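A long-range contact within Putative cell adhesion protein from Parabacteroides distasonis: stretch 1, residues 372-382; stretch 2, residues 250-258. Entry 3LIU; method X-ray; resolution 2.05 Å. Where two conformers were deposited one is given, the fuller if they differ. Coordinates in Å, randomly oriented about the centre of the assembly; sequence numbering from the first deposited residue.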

# COMPACT_ATOMS: atom_id res chain seq x y z
N GLU A 372 1.28 -2.93 28.97
CA GLU A 372 0.19 -3.89 29.04
C GLU A 372 -0.92 -3.50 28.06
O GLU A 372 -1.76 -4.33 27.76
CB GLU A 372 -0.31 -4.11 30.50
CG GLU A 372 0.80 -4.71 31.37
CD GLU A 372 0.39 -5.10 32.81
OE1 GLU A 372 -0.57 -4.49 33.34
OE2 GLU A 372 1.05 -6.01 33.42
N ILE A 373 -0.87 -2.29 27.50
CA ILE A 373 -1.91 -1.82 26.60
C ILE A 373 -1.27 -1.32 25.27
O ILE A 373 -0.08 -0.92 25.23
CB ILE A 373 -2.84 -0.80 27.30
CG1 ILE A 373 -2.11 0.52 27.64
CG2 ILE A 373 -3.44 -1.42 28.67
CD1 ILE A 373 -3.01 1.58 28.29
N PRO A 374 -2.02 -1.45 24.16
CA PRO A 374 -1.40 -1.23 22.86
C PRO A 374 -1.16 0.20 22.47
O PRO A 374 -0.20 0.47 21.75
CB PRO A 374 -2.40 -1.89 21.89
CG PRO A 374 -3.74 -1.83 22.63
CD PRO A 374 -3.34 -2.10 24.04
N TYR A 375 -1.97 1.14 22.92
CA TYR A 375 -1.92 2.48 22.33
C TYR A 375 -1.42 3.55 23.26
O TYR A 375 -1.60 4.74 23.01
CB TYR A 375 -3.30 2.84 21.81
CG TYR A 375 -3.84 1.84 20.80
CD1 TYR A 375 -3.02 1.31 19.80
CD2 TYR A 375 -5.16 1.44 20.83
CE1 TYR A 375 -3.50 0.44 18.86
CE2 TYR A 375 -5.66 0.55 19.89
CZ TYR A 375 -4.83 0.06 18.89
OH TYR A 375 -5.30 -0.80 17.94
N ASP A 376 -0.80 3.14 24.36
CA ASP A 376 -0.02 4.06 25.22
C ASP A 376 1.18 3.31 25.79
O ASP A 376 1.11 2.10 25.97
CB ASP A 376 -0.85 4.56 26.41
CG ASP A 376 -1.78 5.69 26.04
OD1 ASP A 376 -1.32 6.75 25.57
OD2 ASP A 376 -2.99 5.52 26.19
N PRO A 377 2.29 4.02 26.06
CA PRO A 377 3.44 3.35 26.67
C PRO A 377 3.28 3.36 28.19
O PRO A 377 2.45 4.09 28.71
CB PRO A 377 4.61 4.25 26.27
CG PRO A 377 3.99 5.62 26.27
CD PRO A 377 2.63 5.39 25.65
N MSE A 378 4.08 2.54 28.88
CA MSE A 378 4.21 2.56 30.33
C MSE A 378 5.67 2.85 30.63
O MSE A 378 6.52 2.01 30.38
CB MSE A 378 3.79 1.22 30.93
CG MSE A 378 2.30 1.12 31.13
SE MSE A 378 1.62 -0.53 31.92
CE MSE A 378 -0.17 -0.08 31.22
N ILE A 379 5.91 4.08 31.10
CA ILE A 379 7.21 4.61 31.53
C ILE A 379 8.18 4.84 30.38
O ILE A 379 8.70 5.92 30.27
CB ILE A 379 7.88 3.74 32.64
CG1 ILE A 379 6.89 3.47 33.78
CG2 ILE A 379 9.10 4.46 33.19
CD1 ILE A 379 7.08 2.12 34.45
N SER A 380 8.43 3.84 29.54
CA SER A 380 9.32 3.98 28.37
C SER A 380 8.88 3.00 27.31
O SER A 380 8.38 1.90 27.64
CB SER A 380 10.76 3.61 28.71
OG SER A 380 11.09 3.93 30.05
N THR A 381 9.08 3.37 26.05
CA THR A 381 8.72 2.51 24.93
C THR A 381 9.48 1.16 25.01
O THR A 381 8.92 0.11 24.73
CB THR A 381 9.03 3.19 23.58
OG1 THR A 381 10.44 3.46 23.51
CG2 THR A 381 8.26 4.54 23.41
N ASN A 382 10.74 1.22 25.42
CA ASN A 382 11.63 0.04 25.55
C ASN A 382 11.83 -0.76 24.26
O ASN A 382 12.11 -1.97 24.28
CB ASN A 382 11.18 -0.87 26.70
CG ASN A 382 11.52 -0.29 28.05
OD1 ASN A 382 12.48 0.46 28.17
ND2 ASN A 382 10.74 -0.62 29.06
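Stretch 2 (250-258) NIDEGSYKK

What fastens stretch 2 to stretch 1 most firmly? Asp376 OD1 takes two hydrogen bonds from one residue, 2.8 Å from Ser255 N and 2.6 Å from Ser255 OG. The CA-to-CB bond of Asp376 points away from stretch 2, but with chi1 in the m rotamer the carboxylate swings back to the turn. One residue earlier, the backbone joins in: Tyr256 N donates to Tyr375 O across 2.9 Å. Ser255 N is also near that carbonyl, yet its angle is poor and its bond goes to Asp376 OD1 instead.

What shape must stretch 2 adopt to offer these donors? Neither stretch forms a regular helix or strand, so the contact is one of loop on loop. Stretch 2 runs from Asn250 into a type I beta turn, Gly254 to Lys257, with Gly254 N bound to Lys257 O at 2.9 Å and a weak bond of 3.3 Å from Lys257 N to Gly254 O. The turn presents the amides of Ser255 and Tyr256 to stretch 1. Along the chains, Ile251 lies nearest Ile373, with CA atoms 6.7 Å apart, and Gly254 lies nearest Tyr375, with CA atoms 4.7 Å apart; both chains therefore advance in the same sense between these points. Gly254 allows the close approach: its CA is 3.4 Å from Tyr375 O and 3.3 Å from Asp376 OD2, and a CB there would clash with both oxygens.

How does water extend the polar contact? Three waters bridge the stretches. Water 1 donates to Ile251 O (2.8 Å) and accepts from Tyr375 N (2.9 Å), while water 3 donates to both Glu253 O (2.7 Å) and Asp376 OD2 (2.9 Å). Water 2 accepts from Tyr375 OH at 2.7 Å and donates to Asp252 OD1, also at 2.7 Å, tying the phenol to stretch 2.

Which surfaces pack around this polar centre? Tyr375 is the residue most covered by the other stretch (139 Å²); its ring carries Lys257 CB over one face, 3.7 Å from the ring centroid in a CH-pi contact, and has Glu253 N at its edge, 3.8 Å from Tyr375 CD2. Lys257 is held within its own stretch by a hydrogen bond from Lys257 NZ to Asp252 O (2.6 Å). The CA-to-CB bond of Tyr256 points toward stretch 1, and its ring has Asp376 CA over one face; Pro377 CD lies 3.5 Å from Tyr256 CZ, and Thr381 CG2 comes within 3.4 Å of Tyr256 OH. Farther out, Ile373 CG2 meets Ile251 CG2 at 4.2 Å, a looser apolar contact.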

# COMPACT_ATOMS: atom_id res chain seq x y z
N ASN A 250 -11.16 2.46 28.62
CA ASN A 250 -11.12 2.42 27.16
C ASN A 250 -9.71 2.26 26.69
O ASN A 250 -8.95 3.22 26.62
CB ASN A 250 -11.71 3.67 26.49
CG ASN A 250 -11.72 3.57 24.95
OD1 ASN A 250 -11.46 2.49 24.37
ND2 ASN A 250 -11.99 4.69 24.27
N ILE A 251 -9.35 1.04 26.32
CA ILE A 251 -8.02 0.83 25.80
C ILE A 251 -7.97 0.70 24.28
O ILE A 251 -6.89 0.42 23.73
CB ILE A 251 -7.34 -0.33 26.53
CG1 ILE A 251 -7.96 -1.66 26.19
CG2 ILE A 251 -7.40 -0.10 28.07
CD1 ILE A 251 -7.08 -2.84 26.63
N ASP A 252 -9.10 0.92 23.58
CA ASP A 252 -9.11 0.87 22.10
C ASP A 252 -8.57 2.13 21.43
O ASP A 252 -8.45 2.19 20.21
CB ASP A 252 -10.51 0.57 21.54
CG ASP A 252 -10.45 0.07 20.09
OD1 ASP A 252 -9.69 -0.89 19.86
OD2 ASP A 252 -11.15 0.64 19.20
N GLU A 253 -8.25 3.11 22.26
CA GLU A 253 -7.73 4.40 21.85
C GLU A 253 -6.62 4.72 22.87
O GLU A 253 -6.63 4.16 23.99
CB GLU A 253 -8.86 5.43 21.91
CG GLU A 253 -8.63 6.76 21.20
CD GLU A 253 -9.92 7.46 20.81
OE1 GLU A 253 -10.99 6.89 21.11
OE2 GLU A 253 -9.87 8.55 20.20
N GLY A 254 -5.70 5.61 22.50
CA GLY A 254 -4.70 6.14 23.42
C GLY A 254 -3.91 7.27 22.78
O GLY A 254 -4.27 7.79 21.73
N SER A 255 -2.80 7.67 23.39
CA SER A 255 -1.94 8.72 22.77
C SER A 255 -1.38 8.30 21.38
O SER A 255 -1.11 9.13 20.52
CB SER A 255 -0.79 9.13 23.72
OG SER A 255 0.12 8.06 23.89
N TYR A 256 -1.28 7.00 21.15
CA TYR A 256 -0.72 6.49 19.93
C TYR A 256 -1.72 6.28 18.76
O TYR A 256 -1.31 6.11 17.62
CB TYR A 256 -0.03 5.17 20.23
CG TYR A 256 1.27 5.23 21.03
CD1 TYR A 256 1.93 6.43 21.28
CD2 TYR A 256 1.88 4.05 21.46
CE1 TYR A 256 3.15 6.45 21.94
CE2 TYR A 256 3.10 4.07 22.15
CZ TYR A 256 3.73 5.26 22.36
OH TYR A 256 4.94 5.30 23.02
N LYS A 257 -3.02 6.28 19.05
CA LYS A 257 -4.01 5.79 18.10
C LYS A 257 -5.36 6.35 18.51
O LYS A 257 -5.85 6.05 19.63
CB LYS A 257 -4.04 4.25 18.13
CG LYS A 257 -5.01 3.54 17.22
CD LYS A 257 -6.42 3.43 17.76
CE LYS A 257 -7.23 2.39 17.00
NZ LYS A 257 -8.63 2.23 17.59
N LYS A 258 -5.93 7.19 17.64
CA LYS A 258 -7.21 7.83 17.90
C LYS A 258 -8.31 7.23 17.07
O LYS A 258 -8.08 6.73 15.96
CB LYS A 258 -7.14 9.35 17.65
CG LYS A 258 -6.17 10.09 18.55
CD LYS A 258 -6.50 9.86 20.05
CE LYS A 258 -5.65 10.65 20.99
NZ LYS A 258 -6.05 10.38 22.42
O HOH W 1 -4.30 0.94 24.66
O HOH W 2 -7.99 -1.05 17.79
O HOH W 3 -4.91 3.40 25.90